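PDB 4AK9: cpftsy from Physcomitrella patens, which probably acts as the GTP-hydrolysing receptor for the chloroplast signal recognition particle, helping deliver proteins to the thylakoid membrane. Local coordinates for residues A[21-26]-A[295-300]; A[247-252]-A[281-286]; A[270-273]-A[279-282]. One frame throughout, in Å; residues are numbered along the deposited sequence.

Contact 1 of 3, residues A[21-26]-A[295-300]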
ATOM      1  N   SER A  21      18.397  -7.901  -9.353  1.00 24.89           N
ATOM      2  CA  SER A  21      18.381  -8.387  -7.982  1.00 31.56           C
ATOM      3  C   SER A  21      17.573  -7.459  -7.085  1.00 31.45           C
ATOM      4  O   SER A  21      16.902  -7.916  -6.148  1.00 27.12           O
ATOM      5  CB  SER A  21      19.797  -8.568  -7.438  1.00 36.24           C
ATOM      6  OG  SER A  21      20.402  -7.309  -7.210  1.00 38.19           O
ATOM      7  N   GLY A  22      17.650  -6.155  -7.362  1.00 26.85           N
ATOM      8  CA  GLY A  22      16.907  -5.173  -6.578  1.00 28.83           C
ATOM      9  C   GLY A  22      15.393  -5.394  -6.574  1.00 29.08           C
ATOM     10  O   GLY A  22      14.713  -5.195  -5.564  1.00 28.35           O
ATOM     11  N   PHE A  23      14.854  -5.818  -7.705  1.00 21.82           N
ATOM     12  CA  PHE A  23      13.420  -6.047  -7.781  1.00 22.91           C
ATOM     13  C   PHE A  23      12.977  -7.495  -7.571  1.00 23.92           C
ATOM     14  O   PHE A  23      11.843  -7.834  -7.896  1.00 21.80           O
ATOM     15  CB  PHE A  23      12.865  -5.459  -9.077  1.00 23.26           C
ATOM     16  CG  PHE A  23      12.854  -3.956  -9.075  1.00 26.19           C
ATOM     17  CD1 PHE A  23      11.881  -3.269  -8.371  1.00 25.56           C
ATOM     18  CD2 PHE A  23      13.858  -3.232  -9.702  1.00 26.53           C
ATOM     19  CE1 PHE A  23      11.873  -1.882  -8.328  1.00 25.19           C
ATOM     20  CE2 PHE A  23      13.852  -1.822  -9.675  1.00 27.04           C
ATOM     21  CZ  PHE A  23      12.858  -1.152  -8.986  1.00 24.93           C
ATOM     22  N   SER A  24      13.847  -8.337  -7.008  1.00 22.34           N
ATOM     23  CA  SER A  24      13.500  -9.765  -6.896  1.00 24.41           C
ATOM     24  C   SER A  24      12.259 -10.007  -6.034  1.00 26.07           C
ATOM     25  O   SER A  24      11.431 -10.869  -6.359  1.00 25.45           O
ATOM     26  CB  SER A  24      14.684 -10.609  -6.403  1.00 31.19           C
ATOM     27  OG  SER A  24      14.991 -10.327  -5.054  1.00 34.20           O
ATOM     28  N   LYS A  25      12.103  -9.262  -4.939  1.00 26.95           N
ATOM     29  CA  LYS A  25      10.897  -9.481  -4.122  1.00 29.44           C
ATOM     30  C   LYS A  25       9.622  -9.066  -4.831  1.00 26.17           C
ATOM     31  O   LYS A  25       8.588  -9.741  -4.716  1.00 27.36           O
ATOM     32  CB  LYS A  25      10.993  -8.785  -2.767  1.00 30.67           C
ATOM     33  CG  LYS A  25      12.056  -9.365  -1.865  1.00 38.65           C
ATOM     34  CD  LYS A  25      11.594  -9.326  -0.414  1.00 47.48           C
ATOM     35  CE  LYS A  25      12.774  -9.137   0.545  1.00 48.04           C
ATOM     36  NZ  LYS A  25      13.524 -10.398   0.868  1.00 58.53           N
ATOM     37  N   THR A  26       9.687  -7.957  -5.574  1.00 22.05           N
ATOM     38  CA  THR A  26       8.537  -7.532  -6.352  1.00 21.80           C
ATOM     39  C   THR A  26       8.229  -8.555  -7.441  1.00 26.10           C
ATOM     40  O   THR A  26       7.063  -8.914  -7.665  1.00 21.78           O
ATOM     41  CB  THR A  26       8.765  -6.137  -7.002  1.00 23.14           C
ATOM     42  OG1 THR A  26       8.915  -5.155  -5.961  1.00 23.58           O
ATOM     43  CG2 THR A  26       7.558  -5.743  -7.861  1.00 23.64           C
ATOM     44  N   VAL A 295      16.637   4.915  -8.877  1.00 17.83           N
ATOM     45  CA  VAL A 295      16.134   3.959  -7.889  1.00 18.92           C
ATOM     46  C   VAL A 295      17.298   3.390  -7.059  1.00 22.05           C
ATOM     47  O   VAL A 295      18.351   3.074  -7.611  1.00 22.23           O
ATOM     48  CB  VAL A 295      15.384   2.807  -8.560  1.00 20.80           C
ATOM     49  CG1 VAL A 295      14.058   3.317  -9.127  1.00 18.01           C
ATOM     50  CG2 VAL A 295      16.231   2.205  -9.695  1.00 23.33           C
ATOM     51  N   GLY A 296      17.099   3.305  -5.752  1.00 21.74           N
ATOM     52  CA  GLY A 296      18.075   2.716  -4.852  1.00 23.91           C
ATOM     53  C   GLY A 296      17.752   1.252  -4.723  1.00 25.88           C
ATOM     54  O   GLY A 296      16.652   0.887  -4.271  1.00 26.00           O
ATOM     55  N   VAL A 297      18.692   0.406  -5.121  1.00 22.95           N
ATOM     56  CA  VAL A 297      18.405  -1.037  -5.166  1.00 26.86           C
ATOM     57  C   VAL A 297      19.355  -1.877  -4.324  1.00 33.31           C
ATOM     58  O   VAL A 297      19.456  -3.090  -4.520  1.00 31.53           O
ATOM     59  CB  VAL A 297      18.390  -1.571  -6.596  1.00 27.69           C
ATOM     60  CG1 VAL A 297      17.203  -0.998  -7.348  1.00 31.92           C
ATOM     61  CG2 VAL A 297      19.720  -1.250  -7.326  1.00 33.32           C
ATOM     62  N   GLY A 298      20.016  -1.237  -3.369  1.00 29.46           N
ATOM     63  CA  GLY A 298      20.918  -1.942  -2.479  1.00 34.76           C
ATOM     64  C   GLY A 298      21.636  -0.986  -1.560  1.00 38.52           C
ATOM     65  O   GLY A 298      21.532   0.256  -1.715  1.00 32.47           O
ATOM     66  N   GLU A 299      22.374  -1.564  -0.617  1.00 34.20           N
ATOM     67  CA  GLU A 299      23.129  -0.801   0.374  1.00 39.55           C
ATOM     68  C   GLU A 299      24.501  -0.340  -0.128  1.00 35.25           C
ATOM     69  O   GLU A 299      25.135   0.504   0.520  1.00 39.56           O
ATOM     70  CB  GLU A 299      23.300  -1.622   1.658  1.00 45.43           C
ATOM     71  CG  GLU A 299      22.006  -1.871   2.408  1.00 50.29           C
ATOM     72  CD  GLU A 299      21.344  -0.577   2.858  1.00 60.14           C
ATOM     73  OE1 GLU A 299      21.835   0.031   3.841  1.00 63.07           O
ATOM     74  OE2 GLU A 299      20.334  -0.167   2.229  1.00 54.83           O
ATOM     75  N   GLY A 300      24.963  -0.878  -1.263  1.00 32.73           N
ATOM     76  CA  GLY A 300      26.258  -0.481  -1.813  1.00 38.73           C
ATOM     77  C   GLY A 300      26.299   0.947  -2.348  1.00 41.38           C
ATOM     78  O   GLY A 300      25.267   1.512  -2.734  1.00 30.02           O
TER
HETATM   79  O   HOH W   1      20.291  -5.530  -4.751  1.00 38.89           O
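The N-terminal helices of this signal recognition particle receptor lie against the GTPase domain where Gly22 and Phe23 meet Val297, just past the end of strand 292-296. Gly22 closes helix 16-22, and the absence of a side chain there lets the backbones close to 4.6 Å between Gly22 CA and Val297 CA. Val297 fills the approach: its CB points at the helix end and sits 3.9 Å from Gly22 CA. Its CG1 branch, anti to the carbonyl carbon (chi1 -68°), carries on to the ring of Phe23, where Val297 CG1 and Phe23 CE2 are 4.2 Å apart. The two side chains cross at about a right angle, and the methyl reaches the ring obliquely. In sequence, residues 296-300 (Gly-Val-Gly-Glu-Gly) match the loop that closes the nucleotide site in SRP-type GTPases, so the N-terminal helices probably pack beside a nucleotide-site loop. Phe23 is the kink between the helices: it leaves helical backbone angles after Gly22 and takes the N-cap position of helix 24-30, while Ser24 N bonds to Ser21 O at 3.2 Å across the bend. Its ring also stands edge-to-face with Phe312 of helix 309-316. No direct hydrogen bond joins the two segments. Instead a water donates to Val297 O at 2.6 Å and also hydrogen-bonds Ser21 OG at 3.0 Å, bridging the polar margin next to the buried apolar pair. Ser21 OG has further, weak bonds to Leu18 O and Gln17 O.

Contact 2 of 3, residues A[247-252]-A[281-286]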
ATOM      1  N   THR A 247       7.766   2.129   2.008  1.00 17.48           N
ATOM      2  CA  THR A 247       6.432   2.589   2.359  1.00 20.56           C
ATOM      3  C   THR A 247       5.471   2.416   1.200  1.00 19.92           C
ATOM      4  O   THR A 247       4.274   2.628   1.350  1.00 22.20           O
ATOM      5  CB  THR A 247       6.424   4.064   2.861  1.00 23.58           C
ATOM      6  OG1 THR A 247       6.793   4.952   1.792  1.00 26.57           O
ATOM      7  CG2 THR A 247       7.394   4.194   4.015  1.00 24.95           C
ATOM      8  N   GLY A 248       6.001   2.013   0.050  1.00 16.98           N
ATOM      9  CA  GLY A 248       5.153   1.753  -1.112  1.00 19.47           C
ATOM     10  C   GLY A 248       4.254   2.914  -1.494  1.00 24.31           C
ATOM     11  O   GLY A 248       4.665   4.083  -1.515  1.00 20.46           O
ATOM     12  N   LEU A 249       2.989   2.606  -1.765  1.00 20.97           N
ATOM     13  CA  LEU A 249       2.059   3.614  -2.261  1.00 21.79           C
ATOM     14  C   LEU A 249       1.830   4.696  -1.213  1.00 20.40           C
ATOM     15  O   LEU A 249       1.387   5.813  -1.508  1.00 20.51           O
ATOM     16  CB  LEU A 249       0.726   2.946  -2.607  1.00 22.94           C
ATOM     17  CG  LEU A 249      -0.146   3.663  -3.631  1.00 32.64           C
ATOM     18  CD1 LEU A 249       0.441   3.472  -5.013  1.00 28.61           C
ATOM     19  CD2 LEU A 249      -1.564   3.123  -3.590  1.00 34.32           C
ATOM     20  N   ASN A 250       2.107   4.349   0.037  1.00 19.97           N
ATOM     21  CA  ASN A 250       1.966   5.340   1.097  1.00 19.44           C
ATOM     22  C   ASN A 250       2.848   6.559   0.923  1.00 21.60           C
ATOM     23  O   ASN A 250       2.563   7.605   1.517  1.00 26.65           O
ATOM     24  CB  ASN A 250       2.158   4.675   2.477  1.00 18.38           C
ATOM     25  CG  ASN A 250       1.037   3.730   2.796  1.00 28.11           C
ATOM     26  OD1 ASN A 250      -0.146   3.986   2.461  1.00 27.05           O
ATOM     27  ND2 ASN A 250       1.386   2.603   3.414  1.00 30.05           N
ATOM     28  N   MET A 251       3.870   6.450   0.074  1.00 22.01           N
ATOM     29  CA  MET A 251       4.742   7.594  -0.240  1.00 23.38           C
ATOM     30  C   MET A 251       4.047   8.711  -1.023  1.00 26.29           C
ATOM     31  O   MET A 251       4.546   9.831  -1.053  1.00 26.11           O
ATOM     32  CB  MET A 251       5.981   7.156  -1.036  1.00 23.62           C
ATOM     33  CG  MET A 251       5.673   6.960  -2.540  1.00 23.33           C
ATOM     34  SD  MET A 251       6.979   6.237  -3.541  1.00 26.72           S
ATOM     35  CE  MET A 251       7.809   5.084  -2.460  1.00 21.22           C
ATOM     36  N   LEU A 252       2.906   8.427  -1.655  1.00 23.71           N
ATOM     37  CA  LEU A 252       2.198   9.439  -2.439  1.00 26.00           C
ATOM     38  C   LEU A 252       1.749  10.637  -1.596  1.00 24.13           C
ATOM     39  O   LEU A 252       1.732  11.756  -2.109  1.00 27.89           O
ATOM     40  CB  LEU A 252       0.967   8.848  -3.155  1.00 25.31           C
ATOM     41  CG  LEU A 252       1.045   8.452  -4.629  1.00 30.51           C
ATOM     42  CD1 LEU A 252       2.301   7.695  -4.968  1.00 32.57           C
ATOM     43  CD2 LEU A 252      -0.195   7.614  -5.002  1.00 35.79           C
ATOM     44  N   VAL A 281       6.664   2.555  -8.014  1.00 20.05           N
ATOM     45  CA  VAL A 281       7.352   3.331  -9.050  1.00 18.02           C
ATOM     46  C   VAL A 281       6.376   3.776 -10.154  1.00 17.25           C
ATOM     47  O   VAL A 281       6.404   4.938 -10.614  1.00 17.35           O
ATOM     48  CB  VAL A 281       8.499   2.514  -9.662  1.00 17.50           C
ATOM     49  CG1 VAL A 281       9.138   3.246 -10.852  1.00 17.95           C
ATOM     50  CG2 VAL A 281       9.542   2.212  -8.592  1.00 19.74           C
ATOM     51  N   VAL A 282       5.549   2.853 -10.618  1.00 14.19           N
ATOM     52  CA  VAL A 282       4.605   3.159 -11.683  1.00 16.96           C
ATOM     53  C   VAL A 282       3.519   4.093 -11.191  1.00 16.41           C
ATOM     54  O   VAL A 282       3.172   5.078 -11.843  1.00 15.66           O
ATOM     55  CB  VAL A 282       3.986   1.839 -12.240  1.00 17.87           C
ATOM     56  CG1 VAL A 282       3.043   2.157 -13.434  1.00 17.55           C
ATOM     57  CG2 VAL A 282       5.107   0.905 -12.645  1.00 20.27           C
ATOM     58  N   SER A 283       3.015   3.817 -10.003  1.00 15.16           N
ATOM     59  CA  SER A 283       1.946   4.625  -9.433  1.00 18.08           C
ATOM     60  C   SER A 283       2.357   6.068  -9.225  1.00 17.76           C
ATOM     61  O   SER A 283       1.567   6.987  -9.470  1.00 16.12           O
ATOM     62  CB  SER A 283       1.512   4.034  -8.102  1.00 20.35           C
ATOM     63  OG  SER A 283       1.031   2.688  -8.298  1.00 22.27           O
ATOM     64  N   VAL A 284       3.581   6.281  -8.741  1.00 15.24           N
ATOM     65  CA  VAL A 284       4.025   7.661  -8.508  1.00 15.98           C
ATOM     66  C   VAL A 284       4.191   8.431  -9.822  1.00 17.22           C
ATOM     67  O   VAL A 284       3.786   9.589  -9.930  1.00 19.57           O
ATOM     68  CB  VAL A 284       5.275   7.755  -7.549  1.00 20.23           C
ATOM     69  CG1 VAL A 284       6.548   7.453  -8.269  1.00 20.99           C
ATOM     70  CG2 VAL A 284       5.391   9.173  -6.987  1.00 24.91           C
ATOM     71  N   VAL A 285       4.722   7.786 -10.846  1.00 14.17           N
ATOM     72  CA  VAL A 285       4.883   8.454 -12.145  1.00 16.14           C
ATOM     73  C   VAL A 285       3.507   8.749 -12.741  1.00 17.72           C
ATOM     74  O   VAL A 285       3.249   9.857 -13.209  1.00 17.42           O
ATOM     75  CB  VAL A 285       5.726   7.608 -13.099  1.00 17.42           C
ATOM     76  CG1 VAL A 285       5.722   8.238 -14.533  1.00 16.30           C
ATOM     77  CG2 VAL A 285       7.156   7.504 -12.562  1.00 16.40           C
ATOM     78  N   ASP A 286       2.618   7.757 -12.688  1.00 19.85           N
ATOM     79  CA  ASP A 286       1.251   7.890 -13.193  1.00 20.64           C
ATOM     80  C   ASP A 286       0.456   8.993 -12.490  1.00 18.62           C
ATOM     81  O   ASP A 286      -0.162   9.859 -13.144  1.00 21.19           O
ATOM     82  CB  ASP A 286       0.520   6.548 -13.081  1.00 20.53           C
ATOM     83  CG  ASP A 286      -0.905   6.615 -13.626  1.00 31.17           C
ATOM     84  OD1 ASP A 286      -1.119   7.300 -14.662  1.00 32.78           O
ATOM     85  OD2 ASP A 286      -1.817   6.019 -12.996  1.00 28.74           O
TER
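The short 3-10 turn leading into helix 251-261 runs beside helix 280-288, with CA atoms 7.2 Å apart at Leu249 and Ser283 and 6.6 Å apart at Leu252 and Val284. Leu249 reaches over from the turn with CG anti to its backbone N (chi1 -156°), bringing one methyl onto the serine: Leu249 CD1 lies 3.3 Å from Ser283 CB, tighter than usual for two carbons, and 3.4 Å from Ser283 OG. One turn on, Leu252 works in the same way through a single methyl, and Leu252 CD1 rests 3.9 Å from both Val284 CA and Val284 CB, in the angle between the helix backbone and the valine branch. The Leu252 and Val284 side chains cross obliquely. Ser283 OG turns its polarity to the N-terminal helical part, bonding to Gly62 N and Asp60 O, while Asp60 OD2 also receives Leu249 N. On the far side of the turn, Asn250 ND2 bonds to Asp60 OD1 of the second subunit. The contact between the two segments is therefore purely van der Waals, and its one buried hydroxyl is satisfied by the loop before helix 63-78, which joins both segments to the N-terminal helices.

Contact 3 of 3, residues A[270-273]-A[279-282]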
ATOM      1  N   THR A 270      14.197   5.031  -2.857  1.00 16.75           N
ATOM      2  CA  THR A 270      15.250   4.238  -2.214  1.00 20.82           C
ATOM      3  C   THR A 270      14.717   2.919  -1.629  1.00 21.33           C
ATOM      4  O   THR A 270      13.493   2.732  -1.492  1.00 18.44           O
ATOM      5  CB  THR A 270      15.881   5.018  -1.043  1.00 22.40           C
ATOM      6  OG1 THR A 270      14.865   5.300  -0.079  1.00 26.76           O
ATOM      7  CG2 THR A 270      16.507   6.329  -1.512  1.00 28.93           C
ATOM      8  N   LYS A 271      15.649   2.043  -1.258  1.00 21.45           N
ATOM      9  CA  LYS A 271      15.363   0.829  -0.484  1.00 21.60           C
ATOM     10  C   LYS A 271      14.399  -0.127  -1.175  1.00 22.33           C
ATOM     11  O   LYS A 271      13.649  -0.857  -0.517  1.00 23.32           O
ATOM     12  CB  LYS A 271      14.823   1.209   0.880  1.00 23.80           C
ATOM     13  CG  LYS A 271      15.834   2.030   1.693  1.00 28.39           C
ATOM     14  CD  LYS A 271      15.181   2.666   2.912  1.00 31.91           C
ATOM     15  CE  LYS A 271      14.682   1.612   3.904  1.00 39.65           C
ATOM     16  NZ  LYS A 271      14.030   2.209   5.119  1.00 42.58           N
ATOM     17  N   LEU A 272      14.436  -0.153  -2.493  1.00 18.42           N
ATOM     18  CA  LEU A 272      13.483  -0.970  -3.226  1.00 23.64           C
ATOM     19  C   LEU A 272      13.800  -2.468  -3.147  1.00 25.00           C
ATOM     20  O   LEU A 272      12.934  -3.315  -3.386  1.00 21.45           O
ATOM     21  CB  LEU A 272      13.376  -0.498  -4.669  1.00 22.31           C
ATOM     22  CG  LEU A 272      12.618   0.837  -4.802  1.00 23.20           C
ATOM     23  CD1 LEU A 272      12.797   1.435  -6.193  1.00 27.62           C
ATOM     24  CD2 LEU A 272      11.114   0.639  -4.505  1.00 22.24           C
ATOM     25  N   ASP A 273      15.028  -2.807  -2.796  1.00 21.12           N
ATOM     26  CA  ASP A 273      15.381  -4.219  -2.633  1.00 24.90           C
ATOM     27  C   ASP A 273      14.683  -4.843  -1.416  1.00 28.90           C
ATOM     28  O   ASP A 273      14.535  -6.064  -1.329  1.00 29.97           O
ATOM     29  CB  ASP A 273      16.889  -4.327  -2.482  1.00 24.73           C
ATOM     30  CG  ASP A 273      17.414  -3.409  -1.420  1.00 32.29           C
ATOM     31  OD1 ASP A 273      17.256  -2.161  -1.571  1.00 34.36           O
ATOM     32  OD2 ASP A 273      17.986  -3.930  -0.434  1.00 36.25           O
ATOM     33  N   GLY A 279       5.716  -1.805  -7.574  1.00 19.35           N
ATOM     34  CA  GLY A 279       4.735  -1.152  -8.440  1.00 22.66           C
ATOM     35  C   GLY A 279       4.552   0.310  -8.063  1.00 21.51           C
ATOM     36  O   GLY A 279       4.035   1.110  -8.853  1.00 17.57           O
ATOM     37  N   CYS A 280       4.992   0.689  -6.853  1.00 19.51           N
ATOM     38  CA  CYS A 280       4.869   2.081  -6.422  1.00 21.76           C
ATOM     39  C   CYS A 280       5.614   3.042  -7.365  1.00 20.34           C
ATOM     40  O   CYS A 280       5.214   4.202  -7.525  1.00 19.65           O
ATOM     41  CB  CYS A 280       5.340   2.283  -4.964  1.00 19.20           C
ATOM     42  SG  CYS A 280       7.119   2.112  -4.709  1.00 23.56           S
ATOM     43  N   VAL A 281       6.664   2.555  -8.014  1.00 20.05           N
ATOM     44  CA  VAL A 281       7.352   3.331  -9.050  1.00 18.02           C
ATOM     45  C   VAL A 281       6.376   3.776 -10.154  1.00 17.25           C
ATOM     46  O   VAL A 281       6.404   4.938 -10.614  1.00 17.35           O
ATOM     47  CB  VAL A 281       8.499   2.514  -9.662  1.00 17.50           C
ATOM     48  CG1 VAL A 281       9.138   3.246 -10.852  1.00 17.95           C
ATOM     49  CG2 VAL A 281       9.542   2.212  -8.592  1.00 19.74           C
ATOM     50  N   VAL A 282       5.549   2.853 -10.618  1.00 14.19           N
ATOM     51  CA  VAL A 282       4.605   3.159 -11.683  1.00 16.96           C
ATOM     52  C   VAL A 282       3.519   4.093 -11.191  1.00 16.41           C
ATOM     53  O   VAL A 282       3.172   5.078 -11.843  1.00 15.66           O
ATOM     54  CB  VAL A 282       3.986   1.839 -12.240  1.00 17.87           C
ATOM     55  CG1 VAL A 282       3.043   2.157 -13.434  1.00 17.55           C
ATOM     56  CG2 VAL A 282       5.107   0.905 -12.645  1.00 20.27           C
TER
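Leu272 packs against Cys280 and Val281 across the loop that links strand 266-270 to helix 280-288. The apolar contacts are all made by its forked end. From a backbone lying 9.5 Å away, measured from Leu272 CA to Val281 CA, the leucine points at the helix and divides its two methyls between successive residues. Leu272 CD1 approaches Val281 CG2 to 4.1 Å, and Leu272 CD2 comes within 4.3 Å of Cys280 SG. On the leucine, CG stands anti to the carbonyl carbon (chi1 -73°), which extends the fork across the gap. On the valine, the branch beside the backbone N is the one used, and the two side chains meet obliquely. The thiol serves here as an apolar surface. Both are ordinary van der Waals separations, and the contact is small, burying 85 Å² in all.

No hydrogen bond crosses between the segments; their polar groups bond within a segment or to other parts of the chain. Within residues 279-282, Val282 N makes a weak hydrogen bond to Gly279 O at 2.9 Å. In the other segment Thr-Lys-Leu-Asp, residues 270-273, matches the TKxD guanine-specificity motif of P-loop GTPases. In that motif the aspartate reads the base, a role Asp273 would be expected to share. Lys271, with left-handed backbone angles, turns its chain away from the helix and forms a salt bridge from NZ to Asp244 OD2. Between these two polar residues, Leu272 alone of residues 270-273 touches residues 279-282, and it is buried.

Leu269 of strand 266-270 touches Cys280 and Val281, Phe312 of helix 309-316 covers Val281 and Val282, and Phe23 of the kink between helices 16-22 and 24-30 rests on Leu272.

How the contacts relate
From the N terminus, the chain passes the bend at 21-26, crosses the remaining N-terminal helices and most of the GTPase domain, and returns at 295-300, so contact 1 closes a loop of 268 residues. Contacts 2 and 3 both fall within that loop. Contact 2 closes a shorter excursion from 247-252 to 281-286; contact 3, from 270-273 to 279-282, ends on the same helix 280-288 and shares Val281 and Val282 with it. Met251 CE and Cys280 SG, 3.8 Å apart, join contacts 2 and 3, while a probable hydrogen bond from Leu272 N to Gly296 O joins contacts 3 and 1. Together they tie the N-terminal helices, the turn before helix 251-261, neighbouring parallel strands 266-270 and 292-296, and helix 280-288.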